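Local atomic coordinates of pectate lyase (Erwinia chrysanthemi, PDB entry 1RU4), a protein that probably cleaves the polygalacturonate chains of pectate by beta-elimination, using a scaffold built as a right-handed parallel beta-helix. Residues 336-339 against 340-344; 345-348 against 349-352; 354-357 against 358-362. All blocks are in the same frame, centred on the assembly; numbering follows the deposited sequence.

Interaction 1: residues 336-339 against 340-344; sequences PAAS and ASDFV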
loop_
_atom_site.group_PDB
_atom_site.type_symbol
_atom_site.label_atom_id
_atom_site.label_comp_id
_atom_site.label_asym_id
_atom_site.label_seq_id
_atom_site.Cartn_x
_atom_site.Cartn_y
_atom_site.Cartn_z
ATOM N N PRO A 336 7.439 -24.406 15.480
ATOM C CA PRO A 336 8.875 -24.481 15.763
ATOM C C PRO A 336 9.480 -23.095 16.020
ATOM O O PRO A 336 8.992 -22.089 15.500
ATOM C CB PRO A 336 9.435 -25.120 14.492
ATOM C CG PRO A 336 8.510 -24.605 13.431
ATOM C CD PRO A 336 7.157 -24.768 14.079
ATOM N N ALA A 337 10.533 -23.052 16.830
ATOM C CA ALA A 337 11.208 -21.800 17.172
ATOM C C ALA A 337 11.938 -21.183 15.980
ATOM O O ALA A 337 12.496 -21.898 15.144
ATOM C CB ALA A 337 12.193 -22.037 18.316
ATOM N N ALA A 338 11.916 -19.855 15.904
ATOM C CA ALA A 338 12.605 -19.128 14.840
ATOM C C ALA A 338 13.882 -18.464 15.343
ATOM O O ALA A 338 13.903 -17.857 16.417
ATOM C CB ALA A 338 11.680 -18.081 14.231
ATOM N N SER A 339 14.951 -18.599 14.563
ATOM C CA SER A 339 16.229 -17.960 14.863
ATOM C C SER A 339 16.858 -17.474 13.559
ATOM O O SER A 339 16.356 -17.764 12.469
ATOM C CB SER A 339 17.173 -18.926 15.587
ATOM O OG SER A 339 17.523 -20.016 14.756
ATOM N N ALA A 340 17.957 -16.734 13.672
ATOM C CA ALA A 340 18.622 -16.169 12.503
ATOM C C ALA A 340 18.976 -17.200 11.429
ATOM O O ALA A 340 18.838 -16.929 10.238
ATOM C CB ALA A 340 19.861 -15.405 12.930
ATOM N N SER A 341 19.393 -18.390 11.853
ATOM C CA SER A 341 19.794 -19.433 10.912
ATOM C C SER A 341 18.650 -19.972 10.050
ATOM O O SER A 341 18.896 -20.641 9.048
ATOM C CB SER A 341 20.487 -20.588 11.643
ATOM O OG SER A 341 19.595 -21.253 12.520
ATOM N N ASP A 342 17.408 -19.677 10.431
ATOM C CA ASP A 342 16.246 -20.133 9.665
ATOM C C ASP A 342 16.014 -19.340 8.386
ATOM O O ASP A 342 15.154 -19.697 7.581
ATOM C CB ASP A 342 14.979 -20.078 10.523
ATOM C CG ASP A 342 14.973 -21.120 11.613
ATOM O OD1 ASP A 342 15.188 -22.308 11.300
ATOM O OD2 ASP A 342 14.749 -20.756 12.784
ATOM N N PHE A 343 16.779 -18.271 8.193
ATOM C CA PHE A 343 16.588 -17.413 7.032
ATOM C C PHE A 343 17.832 -17.304 6.163
ATOM O O PHE A 343 18.950 -17.214 6.671
ATOM C CB PHE A 343 16.108 -16.035 7.491
ATOM C CG PHE A 343 14.866 -16.095 8.332
ATOM C CD1 PHE A 343 14.953 -16.187 9.718
ATOM C CD2 PHE A 343 13.612 -16.142 7.733
ATOM C CE1 PHE A 343 13.810 -16.335 10.497
ATOM C CE2 PHE A 343 12.460 -16.288 8.502
ATOM C CZ PHE A 343 12.561 -16.385 9.888
ATOM N N VAL A 344 17.629 -17.334 4.848
ATOM C CA VAL A 344 18.730 -17.227 3.895
ATOM C C VAL A 344 19.433 -15.881 4.056
ATOM O O VAL A 344 20.666 -15.810 4.055
ATOM C CB VAL A 344 18.236 -17.383 2.436
ATOM C CG1 VAL A 344 19.398 -17.216 1.465
ATOM C CG2 VAL A 344 17.590 -18.749 2.244
HETATM O O HOH W 1 19.793 -21.104 14.946
HETATM O O HOH W 2 15.711 -22.107 15.026
#
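Ser339 and Asp342 grip each other in a local contact round a tight turn, where the loop following strand 325-328 makes a single 3-10 turn, residues 340-342, on the outside of the fold. Two hydrogen bonds run between the pair in opposite senses. Ser339 N gives its hydrogen to the side-chain oxygen Asp342 OD2 at 2.8 Å, and Asp342 N returns one to Ser339 O at 3.0 Å. The carboxylate is entered on its anti side, close to its plane. Asp342 can reach back because its CG stands beside its own backbone N (chi1 -70°), which swings the acid over the incoming chain and sets OD2 3.4 Å from Ala338 CA. A short aspartate suits this place, since its acceptor lies just far enough from the backbone to take the peptide N-H at the start of the turn. Asp342 OD1 accepts from Ser373 OG, so both oxygens of this buried acid are in use. A water donates to Asp342 OD2 at 2.8 Å and also bonds Ser339 OG, bridging the serine hydroxyl and the acid. The turn is pinned against the flank of the parallel beta-helix by Phe343, whose ring touches Val314 and Leu316 of strand 308-316, while Ala338, small enough to lie close, meets Val314. Across the turn the same ring comes obliquely to Ser339 O, with Phe343 CD1 at 3.5 Å. Phe343 N continues the 3-10 pattern by bonding Ala340 O at 3.2 Å, and backbone bonds join Asp342 to Ser370 and Val344 to Arg368.

Interaction 2: residues 345-348 against 349-352; sequences SLDT and SLAT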
loop_
_atom_site.group_PDB
_atom_site.type_symbol
_atom_site.label_atom_id
_atom_site.label_comp_id
_atom_site.label_asym_id
_atom_site.label_seq_id
_atom_site.Cartn_x
_atom_site.Cartn_y
_atom_site.Cartn_z
ATOM N N SER A 345 18.645 -14.826 4.247
ATOM C CA SER A 345 19.192 -13.489 4.436
ATOM C C SER A 345 18.340 -12.625 5.354
ATOM O O SER A 345 17.112 -12.730 5.363
ATOM C CB SER A 345 19.344 -12.779 3.089
ATOM O OG SER A 345 19.837 -11.461 3.268
ATOM N N LEU A 346 19.018 -11.777 6.124
ATOM C CA LEU A 346 18.371 -10.783 6.973
ATOM C C LEU A 346 18.914 -9.397 6.606
ATOM O O LEU A 346 18.864 -8.456 7.403
ATOM C CB LEU A 346 18.608 -11.097 8.456
ATOM C CG LEU A 346 17.896 -12.353 8.977
ATOM C CD1 LEU A 346 18.305 -12.634 10.407
ATOM C CD2 LEU A 346 16.384 -12.182 8.884
ATOM N N ASP A 347 19.443 -9.291 5.389
ATOM C CA ASP A 347 19.944 -8.025 4.857
ATOM C C ASP A 347 18.730 -7.182 4.471
ATOM O O ASP A 347 18.173 -7.338 3.384
ATOM C CB ASP A 347 20.831 -8.284 3.633
ATOM C CG ASP A 347 21.313 -7.001 2.961
ATOM O OD1 ASP A 347 21.033 -5.891 3.463
ATOM O OD2 ASP A 347 21.982 -7.113 1.918
ATOM N N THR A 348 18.361 -6.258 5.352
ATOM C CA THR A 348 17.164 -5.453 5.153
ATOM C C THR A 348 17.215 -4.483 3.979
ATOM O O THR A 348 16.182 -3.940 3.591
ATOM C CB THR A 348 16.772 -4.684 6.434
ATOM O OG1 THR A 348 17.821 -3.779 6.799
ATOM C CG2 THR A 348 16.514 -5.653 7.581
ATOM N N SER A 349 18.399 -4.270 3.405
ATOM C CA SER A 349 18.517 -3.368 2.259
ATOM C C SER A 349 17.827 -3.942 1.024
ATOM O O SER A 349 17.510 -3.211 0.086
ATOM C CB SER A 349 19.986 -3.059 1.942
ATOM O OG SER A 349 20.634 -4.160 1.336
ATOM N N LEU A 350 17.573 -5.249 1.043
ATOM C CA LEU A 350 16.917 -5.921 -0.075
ATOM C C LEU A 350 15.423 -5.617 -0.183
ATOM O O LEU A 350 14.817 -5.887 -1.211
ATOM C CB LEU A 350 17.119 -7.436 0.022
ATOM C CG LEU A 350 18.552 -7.956 -0.088
ATOM C CD1 LEU A 350 18.582 -9.437 0.268
ATOM C CD2 LEU A 350 19.088 -7.725 -1.494
ATOM N N ALA A 351 14.838 -5.035 0.862
ATOM C CA ALA A 351 13.396 -4.782 0.881
ATOM C C ALA A 351 12.903 -3.788 -0.167
ATOM O O ALA A 351 11.756 -3.870 -0.614
ATOM C CB ALA A 351 12.957 -4.336 2.274
ATOM N N THR A 352 13.769 -2.862 -0.569
ATOM C CA THR A 352 13.383 -1.826 -1.525
ATOM C C THR A 352 14.009 -1.970 -2.907
ATOM O O THR A 352 14.056 -1.007 -3.680
ATOM C CB THR A 352 13.682 -0.419 -0.975
ATOM O OG1 THR A 352 15.041 -0.357 -0.533
ATOM C CG2 THR A 352 12.758 -0.089 0.186
#
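Residues 345-348 run straight into 349-352 through a 3-10 turn made by two successive backbone bonds: Leu350 N to Asp347 O and Ala351 N to Thr348 O, each 3.2 Å long and nearly straight. Both donors lie well above the plane of the carbonyl they reach. Before it, Ser345 OG accepts from Asp347 N at 3.1 Å, an ST turn just ahead of the 3-10 turn. The side chain of Asp347 then reaches forward, its CG anti to the backbone N (chi1 176°), and OD1 takes two bonds from Ser349: from the hydroxyl OG at 2.8 Å, on the syn side but tilted well out of the carboxylate plane, and from the backbone N at 3.1 Å, above that plane. Both come from the same face. Leu350 crosses the acid at about a right angle and brings CD1 to 3.8 Å from Ser345 OG, its hydrocarbon also touching Thr364. The single methyl of buried Ala351 packs on Trp226, Phe228 and Phe266 of strands 226-228 and 264-266 of the beta-helix. The bond from OG holds the serine hydroxyl in its rotation, while the backbone N ties the turn to the same oxygen; together they would be expected to favour the charged form of Asp347.

Interaction 3: residues 354-357 against 358-362; sequences SRDN and DGTLP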
loop_
_atom_site.group_PDB
_atom_site.type_symbol
_atom_site.label_atom_id
_atom_site.label_comp_id
_atom_site.label_asym_id
_atom_site.label_seq_id
_atom_site.Cartn_x
_atom_site.Cartn_y
_atom_site.Cartn_z
ATOM N N SER A 354 14.208 -2.858 -6.783
ATOM C CA SER A 354 13.211 -2.534 -7.798
ATOM C C SER A 354 12.256 -3.669 -8.162
ATOM O O SER A 354 12.661 -4.820 -8.319
ATOM C CB SER A 354 13.908 -2.030 -9.065
ATOM O OG SER A 354 12.971 -1.602 -10.043
ATOM N N ARG A 355 10.980 -3.317 -8.301
ATOM C CA ARG A 355 9.964 -4.238 -8.804
ATOM C C ARG A 355 10.236 -4.452 -10.289
ATOM O O ARG A 355 10.982 -3.684 -10.906
ATOM C CB ARG A 355 8.572 -3.609 -8.684
ATOM C CG ARG A 355 8.071 -3.370 -7.274
ATOM C CD ARG A 355 6.792 -2.547 -7.306
ATOM N NE ARG A 355 6.209 -2.362 -5.977
ATOM C CZ ARG A 355 5.428 -3.251 -5.372
ATOM N NH1 ARG A 355 5.130 -4.399 -5.969
ATOM N NH2 ARG A 355 4.937 -2.990 -4.167
ATOM N N ASP A 356 9.635 -5.494 -10.861
ATOM C CA ASP A 356 9.661 -5.673 -12.314
ATOM C C ASP A 356 8.900 -4.472 -12.876
ATOM O O ASP A 356 8.130 -3.831 -12.152
ATOM C CB ASP A 356 8.906 -6.942 -12.727
ATOM C CG ASP A 356 9.626 -8.223 -12.345
ATOM O OD1 ASP A 356 9.137 -9.297 -12.755
ATOM O OD2 ASP A 356 10.663 -8.175 -11.650
ATOM N N ASN A 357 9.081 -4.173 -14.158
ATOM C CA ASN A 357 8.358 -3.048 -14.734
ATOM C C ASN A 357 6.850 -3.294 -14.843
ATOM O O ASN A 357 6.093 -2.365 -15.109
ATOM C CB ASN A 357 8.964 -2.595 -16.071
ATOM C CG ASN A 357 8.999 -3.697 -17.113
ATOM O OD1 ASN A 357 8.146 -4.582 -17.136
ATOM N ND2 ASN A 357 9.982 -3.629 -18.003
ATOM N N ASP A 358 6.415 -4.534 -14.609
ATOM C CA ASP A 358 4.983 -4.828 -14.580
ATOM C C ASP A 358 4.413 -4.723 -13.166
ATOM O O ASP A 358 3.209 -4.881 -12.959
ATOM C CB ASP A 358 4.656 -6.192 -15.231
ATOM C CG ASP A 358 4.987 -7.400 -14.349
ATOM O OD1 ASP A 358 5.601 -7.262 -13.269
ATOM O OD2 ASP A 358 4.621 -8.521 -14.763
ATOM N N GLY A 359 5.294 -4.463 -12.200
ATOM C CA GLY A 359 4.874 -4.297 -10.820
ATOM C C GLY A 359 5.262 -5.415 -9.870
ATOM O O GLY A 359 5.253 -5.222 -8.655
ATOM N N THR A 360 5.633 -6.571 -10.411
ATOM C CA THR A 360 5.951 -7.733 -9.583
ATOM C C THR A 360 7.059 -7.458 -8.572
ATOM O O THR A 360 8.109 -6.919 -8.918
ATOM C CB THR A 360 6.336 -8.950 -10.453
ATOM O OG1 THR A 360 5.238 -9.274 -11.319
ATOM C CG2 THR A 360 6.654 -10.159 -9.579
ATOM N N LEU A 361 6.801 -7.814 -7.314
ATOM C CA LEU A 361 7.787 -7.648 -6.250
ATOM C C LEU A 361 9.079 -8.374 -6.606
ATOM O O LEU A 361 9.057 -9.428 -7.247
ATOM C CB LEU A 361 7.247 -8.197 -4.926
ATOM C CG LEU A 361 6.207 -7.356 -4.181
ATOM C CD1 LEU A 361 5.576 -8.171 -3.069
ATOM C CD2 LEU A 361 6.860 -6.100 -3.616
ATOM N N PRO A 362 10.226 -7.802 -6.218
ATOM C CA PRO A 362 11.510 -8.437 -6.518
ATOM C C PRO A 362 11.657 -9.735 -5.736
ATOM O O PRO A 362 11.174 -9.855 -4.606
ATOM C CB PRO A 362 12.518 -7.386 -6.063
ATOM C CG PRO A 362 11.805 -6.713 -4.933
ATOM C CD PRO A 362 10.417 -6.542 -5.480
HETATM O O HOH W 3 10.422 -10.245 -9.585
#
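The guanidinium of Arg355 carries the methyl group Leu361 CD2 over one face, 3.4 Å from NH1, and meets Gly359 O at its edge, close to its plane. Arg355 NH1 donates to Gly359 O at 2.8 Å, the acceptor being approached almost end-on, with a C=O...N angle of 172°. Arg355 and Leu361 lie side by side and point the same way; the arginine is extended from CG to NE, so its aliphatic part passes the Gly359 carbonyl before the charged end arrives. At that end NH2 makes a salt bridge with Asp169 and a hydrogen bond to Gly200 O, which moors the loop to the beta-helix. The loop itself is a type I beta turn, Asp356 to Gly359, with a G1 beta bulge: Gly359 N bonds Asp356 O at 2.9 Å, and Asp356 N bonds Thr360 O, also at 2.9 Å. Glycine fits the bulge because its phi is positive (109°), a conformation in which a CB would press on the preceding carbonyl oxygen. Asp358 ties the turn to the returning arm. Asp358 OD1 accepts from Thr360 N, an Asx turn, and from Thr360 OG1 at 2.8 Å, both from the same face, so threonine supplies two donors from one residue. Asp356 and Asp358 stand alongside each other with their OD1 atoms 4.1 Å apart. The amino terminus is bonded by both acids, Asp356 OD1 and Asp358 OD2 each to Ala1 N, and would be expected to offset their repulsion. Asn357 extends the grip, bonding Asp2 through ND2 and the N of Cys3, half of the Cys3-Cys89 disulfide, through OD1. A water bridges the two arms, donating to Asp356 OD2 at 2.9 Å and to Leu361 O at 2.8 Å.

The three contacts come in series along the loop region after strand 325-328, and together they trace a tail that runs back over the outside of the parallel beta-helix. Interaction 1 lies against strand 308-316, interaction 2 against strands 226-228 and 264-266, and interaction 3 beside strand 202-204. Successive centres are 16 Å apart, and those of interactions 1 and 3 are 27 Å apart, with nearest atoms about 12 Å from each other. Interactions 1 and 2 touch lightly, Ala340 CB lying 4.1 Å from Leu346 CD1. Interaction 3 finally meets the amino-terminal residues, so the tail links the late turns of the beta-helix to the start of the chain.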